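Side-chain contact in probable enoyl-CoA hydratase/isomerase (Mycobacterium abscessus, PDB 3SWX), which probably hydrates or isomerises the double bond of enoyl-CoA thioesters: residues A163-W166 with A170-F173. Numbering follows the deposited sequence.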
ATOM      1  N   ALA B 163      -3.322  -9.947   0.572  1.00 12.89           N
ATOM      2  CA  ALA B 163      -4.775  -9.974   0.415  1.00 13.08           C
ATOM      3  C   ALA B 163      -5.279 -11.233  -0.292  1.00 12.80           C
ATOM      4  O   ALA B 163      -6.217 -11.897   0.184  1.00 13.29           O
ATOM      5  CB  ALA B 163      -5.283  -8.696  -0.317  1.00 12.03           C
ATOM      6  N   MET B 164      -4.647 -11.586  -1.397  1.00 12.87           N
ATOM      7  CA  MET B 164      -5.089 -12.757  -2.172  1.00 12.79           C
ATOM      8  C   MET B 164      -4.873 -14.104  -1.458  1.00 12.95           C
ATOM      9  O   MET B 164      -5.636 -15.054  -1.645  1.00 12.85           O
ATOM     10  CB  MET B 164      -4.438 -12.749  -3.550  1.00 12.45           C
ATOM     11  CG  MET B 164      -4.904 -11.570  -4.445  1.00 12.86           C
ATOM     12  SD  MET B 164      -6.703 -11.661  -4.716  1.00 15.30           S
ATOM     13  CE  MET B 164      -7.029 -10.020  -5.435  1.00 13.11           C
ATOM     14  N   ARG B 165      -3.813 -14.185  -0.670  1.00 13.01           N
ATOM     15  CA  ARG B 165      -3.547 -15.348   0.159  1.00 12.88           C
ATOM     16  C   ARG B 165      -4.773 -15.717   0.992  1.00 13.15           C
ATOM     17  O   ARG B 165      -5.083 -16.911   1.166  1.00 12.32           O
ATOM     18  CB  ARG B 165      -2.357 -15.059   1.082  1.00 12.78           C
ATOM     19  CG  ARG B 165      -2.122 -16.099   2.173  1.00 13.91           C
ATOM     20  CD  ARG B 165      -1.858 -17.444   1.584  1.00 15.24           C
ATOM     21  NE  ARG B 165      -1.700 -18.466   2.615  1.00 15.35           N
ATOM     22  CZ  ARG B 165      -2.666 -19.256   3.069  1.00 16.14           C
ATOM     23  NH1 ARG B 165      -3.922 -19.139   2.633  1.00 17.45           N
ATOM     24  NH2 ARG B 165      -2.377 -20.157   3.993  1.00 16.66           N
ATOM     25  N   TRP B 166      -5.458 -14.695   1.506  1.00 12.58           N
ATOM     26  CA  TRP B 166      -6.658 -14.901   2.316  1.00 13.28           C
ATOM     27  C   TRP B 166      -7.960 -14.845   1.515  1.00 13.28           C
ATOM     28  O   TRP B 166      -8.847 -15.679   1.739  1.00 14.57           O
ATOM     29  CB  TRP B 166      -6.682 -13.934   3.529  1.00 12.87           C
ATOM     30  CG  TRP B 166      -5.375 -14.003   4.260  1.00 12.65           C
ATOM     31  CD1 TRP B 166      -4.459 -13.001   4.402  1.00 13.95           C
ATOM     32  CD2 TRP B 166      -4.802 -15.156   4.899  1.00 15.00           C
ATOM     33  NE1 TRP B 166      -3.367 -13.443   5.114  1.00 13.70           N
ATOM     34  CE2 TRP B 166      -3.540 -14.767   5.413  1.00 14.65           C
ATOM     35  CE3 TRP B 166      -5.227 -16.475   5.083  1.00 15.53           C
ATOM     36  CZ2 TRP B 166      -2.701 -15.650   6.106  1.00 18.02           C
ATOM     37  CZ3 TRP B 166      -4.383 -17.360   5.765  1.00 18.50           C
ATOM     38  CH2 TRP B 166      -3.143 -16.935   6.282  1.00 17.88           C
ATOM     39  N   ALA B 170     -10.130 -18.639   1.282  1.00 15.06           N
ATOM     40  CA  ALA B 170     -11.059 -18.662   2.416  1.00 15.69           C
ATOM     41  C   ALA B 170     -10.424 -19.166   3.733  1.00 16.54           C
ATOM     42  O   ALA B 170     -11.157 -19.479   4.664  1.00 17.16           O
ATOM     43  CB  ALA B 170     -12.334 -19.465   2.076  1.00 15.43           C
ATOM     44  N   ASP B 171      -9.082 -19.213   3.829  1.00 16.90           N
ATOM     45  CA  ASP B 171      -8.429 -19.739   5.040  1.00 17.41           C
ATOM     46  C   ASP B 171      -8.583 -18.750   6.164  1.00 17.28           C
ATOM     47  O   ASP B 171      -8.602 -17.531   5.941  1.00 16.26           O
ATOM     48  CB  ASP B 171      -6.926 -19.992   4.838  1.00 17.84           C
ATOM     49  CG  ASP B 171      -6.624 -21.260   4.020  1.00 19.30           C
ATOM     50  OD1 ASP B 171      -7.423 -22.220   4.035  1.00 20.96           O
ATOM     51  OD2 ASP B 171      -5.565 -21.289   3.361  1.00 17.02           O
ATOM     52  N   THR B 172      -8.646 -19.267   7.380  1.00 18.06           N
ATOM     53  CA  THR B 172      -8.698 -18.429   8.571  1.00 18.48           C
ATOM     54  C   THR B 172      -7.327 -17.859   8.910  1.00 18.56           C
ATOM     55  O   THR B 172      -6.332 -18.572   8.837  1.00 19.23           O
ATOM     56  CB  THR B 172      -9.226 -19.242   9.752  1.00 19.83           C
ATOM     57  OG1 THR B 172     -10.508 -19.754   9.398  1.00 20.08           O
ATOM     58  CG2 THR B 172      -9.347 -18.383  11.053  1.00 20.06           C
ATOM     59  N   PHE B 173      -7.272 -16.568   9.266  1.00 18.15           N
ATOM     60  CA  PHE B 173      -6.039 -15.964   9.804  1.00 17.81           C
ATOM     61  C   PHE B 173      -6.301 -15.244  11.121  1.00 17.76           C
ATOM     62  O   PHE B 173      -7.398 -14.801  11.380  1.00 18.10           O
ATOM     63  CB  PHE B 173      -5.351 -15.038   8.790  1.00 17.28           C
ATOM     64  CG  PHE B 173      -6.215 -13.900   8.273  1.00 16.23           C
ATOM     65  CD1 PHE B 173      -7.214 -14.137   7.328  1.00 13.96           C
ATOM     66  CD2 PHE B 173      -5.993 -12.588   8.696  1.00 17.51           C
ATOM     67  CE1 PHE B 173      -8.002 -13.106   6.831  1.00 14.27           C
ATOM     68  CE2 PHE B 173      -6.799 -11.528   8.205  1.00 16.14           C
ATOM     69  CZ  PHE B 173      -7.797 -11.799   7.267  1.00 15.67           C
TER
HETATM   70  O   HOH W   1      -9.736 -15.691   4.291  1.00 10.10           O
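Trp166, near the end of helix 160-167, lies with its indole between Phe173 on one face and the side chain of its helix neighbour Arg165 on the other. From CB outward the tryptophan meets one partner after another. CB rests against the ring atom CE1 of Phe173 at 3.7 Å, and CG and CD2 lie against CD1 of the same ring. The five-membered ring thus forms a face-to-face stack with Phe173, whose flat phenyl suits the indole, with centroids 4.2 Å apart and planes inclined by 28°; its NE1 is hydrogen-bonded to OE2 of Glu177. Further out, the six-membered ring receives a CH-pi contact: CB of Phe173 stands 3.6 Å from its centroid, almost on the normal. The backbone sets that CB, and chi1 of 57°, with CG between the backbone N and the carbonyl carbon, swings the phenyl over the five-membered ring. At the outer rim, CZ3 approaches CB of Asp171, which lies in the indole plane, at 3.8 Å. A broad, flat indole with one polar N-H suits this partly exposed place.

On the other face CG of Arg165 lies over the indole, and the long arginine chain, bent at chi2 (60°), lays a face of its guanidinium over CZ3 and reaches the acidic Asp171. There NH1 donates to OD2 at 2.8 Å, near the guanidinium plane and into the anti lone pair; this salt bridge ties helix to loop. A water donates to both Trp166 O and Asp171 O, joining the backbones where the direct bond from Ala170 N to Trp166 O is weak. Ala170, first to leave helical angles, takes positive phi with its small side chain pointing away. These contacts hold the loop against the last turn of a helix whose C-terminus leads into strand 173-174, an edge strand antiparallel to 134-136 in the small sheet of a crotonase-like fold.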